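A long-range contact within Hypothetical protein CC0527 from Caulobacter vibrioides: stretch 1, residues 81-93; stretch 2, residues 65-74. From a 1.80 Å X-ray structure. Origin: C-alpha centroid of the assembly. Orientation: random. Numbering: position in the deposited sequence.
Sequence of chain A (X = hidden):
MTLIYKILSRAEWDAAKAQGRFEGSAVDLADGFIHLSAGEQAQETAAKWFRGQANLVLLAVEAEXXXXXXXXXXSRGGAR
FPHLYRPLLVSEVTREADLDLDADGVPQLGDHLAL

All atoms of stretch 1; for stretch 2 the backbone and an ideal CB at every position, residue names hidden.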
# COMPACT_ATOMS: atom_id res chain seq x y z
N PHE A 81 -7.33 -10.08 -0.12
CA PHE A 81 -6.52 -8.88 -0.26
C PHE A 81 -7.08 -7.95 -1.33
O PHE A 81 -7.55 -8.39 -2.38
CB PHE A 81 -5.07 -9.24 -0.61
CG PHE A 81 -4.25 -9.71 0.57
CD1 PHE A 81 -4.51 -10.94 1.16
CD2 PHE A 81 -3.25 -8.90 1.10
CE1 PHE A 81 -3.78 -11.35 2.28
CE2 PHE A 81 -2.51 -9.31 2.21
CZ PHE A 81 -2.78 -10.54 2.80
N PRO A 82 -7.05 -6.64 -1.06
CA PRO A 82 -7.57 -5.69 -2.04
C PRO A 82 -6.57 -5.51 -3.17
O PRO A 82 -5.42 -5.13 -2.93
CB PRO A 82 -7.77 -4.42 -1.22
CG PRO A 82 -6.67 -4.50 -0.21
CD PRO A 82 -6.66 -5.97 0.19
N HIS A 83 -7.01 -5.80 -4.40
CA HIS A 83 -6.18 -5.68 -5.59
C HIS A 83 -6.83 -4.65 -6.53
O HIS A 83 -7.97 -4.84 -6.97
CB HIS A 83 -6.08 -7.04 -6.31
CG HIS A 83 -5.37 -8.10 -5.53
ND1 HIS A 83 -4.53 -7.82 -4.47
CD2 HIS A 83 -5.31 -9.44 -5.71
CE1 HIS A 83 -3.98 -8.95 -4.04
NE2 HIS A 83 -4.43 -9.94 -4.78
N LEU A 84 -6.10 -3.59 -6.86
CA LEU A 84 -6.63 -2.54 -7.73
C LEU A 84 -6.13 -2.71 -9.16
O LEU A 84 -4.94 -2.53 -9.44
CB LEU A 84 -6.24 -1.15 -7.21
CG LEU A 84 -6.82 0.04 -7.98
CD1 LEU A 84 -8.35 -0.00 -7.91
CD2 LEU A 84 -6.30 1.35 -7.39
N TYR A 85 -7.05 -3.06 -10.05
CA TYR A 85 -6.71 -3.30 -11.45
C TYR A 85 -6.73 -2.04 -12.30
O TYR A 85 -7.36 -1.99 -13.36
CB TYR A 85 -7.65 -4.35 -12.03
CG TYR A 85 -7.36 -5.75 -11.52
CD1 TYR A 85 -7.63 -6.10 -10.19
CD2 TYR A 85 -6.76 -6.70 -12.34
CE1 TYR A 85 -7.30 -7.38 -9.71
CE2 TYR A 85 -6.43 -7.96 -11.87
CZ TYR A 85 -6.70 -8.30 -10.56
OH TYR A 85 -6.37 -9.56 -10.13
N ARG A 86 -6.01 -1.03 -11.83
CA ARG A 86 -5.87 0.25 -12.52
C ARG A 86 -4.96 1.12 -11.66
O ARG A 86 -4.80 0.86 -10.47
CB ARG A 86 -7.23 0.95 -12.67
CG ARG A 86 -7.88 1.41 -11.37
CD ARG A 86 -9.10 2.28 -11.68
NE ARG A 86 -9.87 2.70 -10.51
CZ ARG A 86 -9.46 3.60 -9.61
NH1 ARG A 86 -8.28 4.20 -9.73
NH2 ARG A 86 -10.25 3.91 -8.59
N PRO A 87 -4.34 2.14 -12.25
CA PRO A 87 -3.46 2.98 -11.43
C PRO A 87 -4.23 3.69 -10.32
O PRO A 87 -5.43 3.96 -10.46
CB PRO A 87 -2.85 3.95 -12.45
CG PRO A 87 -3.85 3.96 -13.58
CD PRO A 87 -4.28 2.53 -13.67
N LEU A 88 -3.55 3.97 -9.21
CA LEU A 88 -4.18 4.65 -8.09
C LEU A 88 -3.98 6.15 -8.25
O LEU A 88 -2.85 6.64 -8.34
CB LEU A 88 -3.55 4.20 -6.77
CG LEU A 88 -3.99 4.89 -5.48
CD1 LEU A 88 -5.43 4.53 -5.17
CD2 LEU A 88 -3.08 4.46 -4.35
N LEU A 89 -5.08 6.88 -8.31
CA LEU A 89 -5.02 8.33 -8.46
C LEU A 89 -4.41 8.95 -7.21
O LEU A 89 -4.66 8.50 -6.10
CB LEU A 89 -6.43 8.89 -8.68
CG LEU A 89 -6.88 9.28 -10.09
CD1 LEU A 89 -6.31 8.35 -11.14
CD2 LEU A 89 -8.40 9.30 -10.12
N VAL A 90 -3.61 10.00 -7.41
CA VAL A 90 -3.00 10.68 -6.27
C VAL A 90 -4.12 11.25 -5.41
O VAL A 90 -4.02 11.28 -4.18
CB VAL A 90 -2.06 11.82 -6.73
CG1 VAL A 90 -1.64 12.67 -5.55
CG2 VAL A 90 -0.83 11.22 -7.40
N SER A 91 -5.21 11.67 -6.06
CA SER A 91 -6.36 12.24 -5.37
C SER A 91 -7.16 11.21 -4.57
O SER A 91 -8.00 11.57 -3.75
CB SER A 91 -7.30 12.92 -6.38
OG SER A 91 -7.83 11.99 -7.30
N GLU A 92 -6.90 9.93 -4.82
CA GLU A 92 -7.62 8.88 -4.11
C GLU A 92 -6.97 8.50 -2.78
O GLU A 92 -7.48 7.66 -2.04
CB GLU A 92 -7.78 7.66 -5.02
CG GLU A 92 -8.70 7.92 -6.20
CD GLU A 92 -8.84 6.74 -7.13
OE1 GLU A 92 -7.80 6.15 -7.52
OE2 GLU A 92 -9.99 6.39 -7.49
N VAL A 93 -5.84 9.12 -2.49
CA VAL A 93 -5.14 8.86 -1.24
C VAL A 93 -5.70 9.79 -0.17
O VAL A 93 -5.67 11.01 -0.33
CB VAL A 93 -3.62 9.13 -1.37
CG1 VAL A 93 -2.97 9.03 -0.00
CG2 VAL A 93 -2.99 8.12 -2.32
N UNK A 65 -14.96 4.09 -2.48
CA UNK A 65 -15.00 4.96 -3.66
C UNK A 65 -14.13 4.53 -4.84
O UNK A 65 -14.19 5.15 -5.91
CB UNK A 65 -14.58 6.37 -3.24
N UNK A 66 -13.34 3.48 -4.67
CA UNK A 66 -12.47 3.03 -5.76
C UNK A 66 -13.25 2.44 -6.93
O UNK A 66 -12.82 2.54 -8.07
CB UNK A 66 -11.47 1.99 -5.24
N UNK A 67 -14.40 1.83 -6.64
CA UNK A 67 -15.19 1.27 -7.71
C UNK A 67 -14.95 -0.20 -8.00
O UNK A 67 -14.34 -0.92 -7.21
CB UNK A 67 -14.93 2.07 -8.99
N UNK A 68 -15.43 -0.65 -9.16
CA UNK A 68 -15.32 -2.04 -9.57
C UNK A 68 -13.91 -2.54 -9.86
O UNK A 68 -13.66 -3.74 -9.82
CB UNK A 68 -16.18 -2.25 -10.82
N UNK A 69 -12.98 -1.63 -10.14
CA UNK A 69 -11.62 -2.06 -10.43
C UNK A 69 -10.88 -2.57 -9.20
O UNK A 69 -9.77 -3.10 -9.31
CB UNK A 69 -10.84 -0.90 -11.05
N UNK A 70 -11.50 -2.41 -8.03
CA UNK A 70 -10.90 -2.91 -6.80
C UNK A 70 -11.50 -4.29 -6.58
O UNK A 70 -12.71 -4.43 -6.41
CB UNK A 70 -11.15 -1.98 -5.61
N UNK A 71 -10.65 -5.31 -6.60
CA UNK A 71 -11.12 -6.67 -6.40
C UNK A 71 -10.52 -7.22 -5.12
O UNK A 71 -9.33 -7.03 -4.85
CB UNK A 71 -10.76 -7.56 -7.59
N UNK A 72 -11.35 -7.88 -4.32
CA UNK A 72 -10.89 -8.49 -3.07
C UNK A 72 -10.70 -9.96 -3.40
O UNK A 72 -11.67 -10.68 -3.63
CB UNK A 72 -11.87 -8.28 -1.91
N UNK A 73 -9.45 -10.40 -3.42
CA UNK A 73 -9.15 -11.78 -3.77
C UNK A 73 -8.51 -12.59 -2.65
O UNK A 73 -7.57 -12.14 -2.00
CB UNK A 73 -8.23 -11.80 -4.99
N UNK A 74 -9.05 -13.79 -2.44
CA UNK A 74 -8.55 -14.71 -1.41
C UNK A 74 -7.09 -15.04 -1.71
O UNK A 74 -6.78 -15.66 -2.73
CB UNK A 74 -9.39 -15.99 -1.35

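Position 65 lies at the margin of the contact: nothing of stretch 1 comes within 5.5 Å of its ideal CB, so the visible atoms leave the choice wide. Its phi of -67° is compatible with proline, and Pro65 is deposited; its O and Glu92 OE2 both accept hydrogen bonds from one water.

At position 66 CA-to-CB points sideways, yet the ideal CB is 4.1 Å from Arg86 NH2 and 4.6 Å from Leu84 CD1, with Glu92 OE2 and Leu88 farther out. A medium-sized aliphatic chain, leucine, isoleucine or methionine, would suit this nook. Leu66 occupies it, CD1 reaching to 4.3 Å from Leu84 CD1 and CD2 to 4.3 Å from Leu88 CD1. Its backbone helps as well: Arg86 NH2 donates to Leu66 O (3.0 Å).

Position 67 has phi/psi of 94/-165, which would jam a CB against the preceding carbonyl oxygen. Glycine is called for, and Gly67 opens a type I turn. Position 68, inside that turn, points away into space free of stretch 1; many polar residues would serve, and Glu68 is found.

Position 69 points toward stretch 1, its ideal CB 3.7 Å from Arg86 CD. A short acid would answer the guanidinium, though asparagine or serine could also fit. Asp69 forms a long salt bridge, OD2 to Arg86 NE 3.6 Å, while its O accepts from Tyr85 N (2.8 Å).

From 70 the chain runs antiparallel to strand 81-84, and its side chains alternate between faces. Position 70 shares a face with Pro82 and Leu84, inviting an aliphatic residue, branched or not. Leu70 places CD2 3.7 Å from Pro82 CB.

Position 71 falls on the other face, its ideal CB 4.1 Å from Tyr85 CE1. A long chain able to cover the ring, such as lysine, arginine or methionine, would suit. Lys71 extends over one face of it, NZ 4.0 Å from the Tyr85 ring centroid in a cation-pi contact. Its backbone pairs with His83 through both N and O.

Position 72 returns to the Pro82 side, where a flat ring or a large aliphatic group could pack on the proline. Trp72 does so: Pro82 CB sits 3.7 Å from the centroid of the Trp72 six-membered ring, over its face.

Position 73 lies near His83 and within a longer chain's reach of Tyr85 OH, so glutamate or glutamine is plausible. Glu73 OE1 accepts from Tyr85 OH at 2.7 Å, although the placement of that oxygen is less certain.

Position 74 points away, with little constraint; Ala74 ends the stretch.

Stretch 2 (65-74) PLGEDLKWEA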
# COMPACT_ATOMS: atom_id res chain seq x y z
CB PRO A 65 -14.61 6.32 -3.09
CG PRO A 65 -13.72 5.97 -1.96
CD PRO A 65 -14.44 4.82 -1.31
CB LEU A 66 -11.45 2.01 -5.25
CG LEU A 66 -10.32 2.64 -4.44
CD1 LEU A 66 -9.32 1.58 -4.01
CD2 LEU A 66 -9.64 3.70 -5.29
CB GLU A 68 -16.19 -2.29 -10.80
CG GLU A 68 -15.82 -1.46 -12.02
CD GLU A 68 -16.64 -1.83 -13.24
OE1 GLU A 68 -17.89 -1.82 -13.15
OE2 GLU A 68 -16.04 -2.12 -14.30
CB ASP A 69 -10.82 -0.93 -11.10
CG ASP A 69 -11.22 -0.71 -12.55
OD1 ASP A 69 -11.36 -1.70 -13.28
OD2 ASP A 69 -11.40 0.46 -12.95
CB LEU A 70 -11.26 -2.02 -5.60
CG LEU A 70 -10.43 -2.16 -4.32
CD1 LEU A 70 -11.33 -1.86 -3.13
CD2 LEU A 70 -9.83 -3.55 -4.18
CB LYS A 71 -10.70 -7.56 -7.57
CG LYS A 71 -11.16 -7.09 -8.94
CD LYS A 71 -10.67 -8.03 -10.03
CE LYS A 71 -11.05 -7.55 -11.42
NZ LYS A 71 -10.46 -8.41 -12.49
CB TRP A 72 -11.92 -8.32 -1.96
CG TRP A 72 -12.03 -6.91 -1.50
CD1 TRP A 72 -12.76 -5.90 -2.06
CD2 TRP A 72 -11.35 -6.33 -0.38
NE1 TRP A 72 -12.58 -4.73 -1.37
CE2 TRP A 72 -11.71 -4.96 -0.33
CE3 TRP A 72 -10.46 -6.82 0.58
CZ2 TRP A 72 -11.22 -4.09 0.65
CZ3 TRP A 72 -9.97 -5.96 1.55
CH2 TRP A 72 -10.35 -4.61 1.57
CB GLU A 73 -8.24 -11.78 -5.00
CG GLU A 73 -8.83 -11.02 -6.18
CD GLU A 73 -7.97 -11.10 -7.43
OE1 GLU A 73 -7.05 -10.28 -7.58
OE2 GLU A 73 -8.22 -12.00 -8.26
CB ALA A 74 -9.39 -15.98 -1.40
O HOH W 1 -12.03 7.15 -5.93
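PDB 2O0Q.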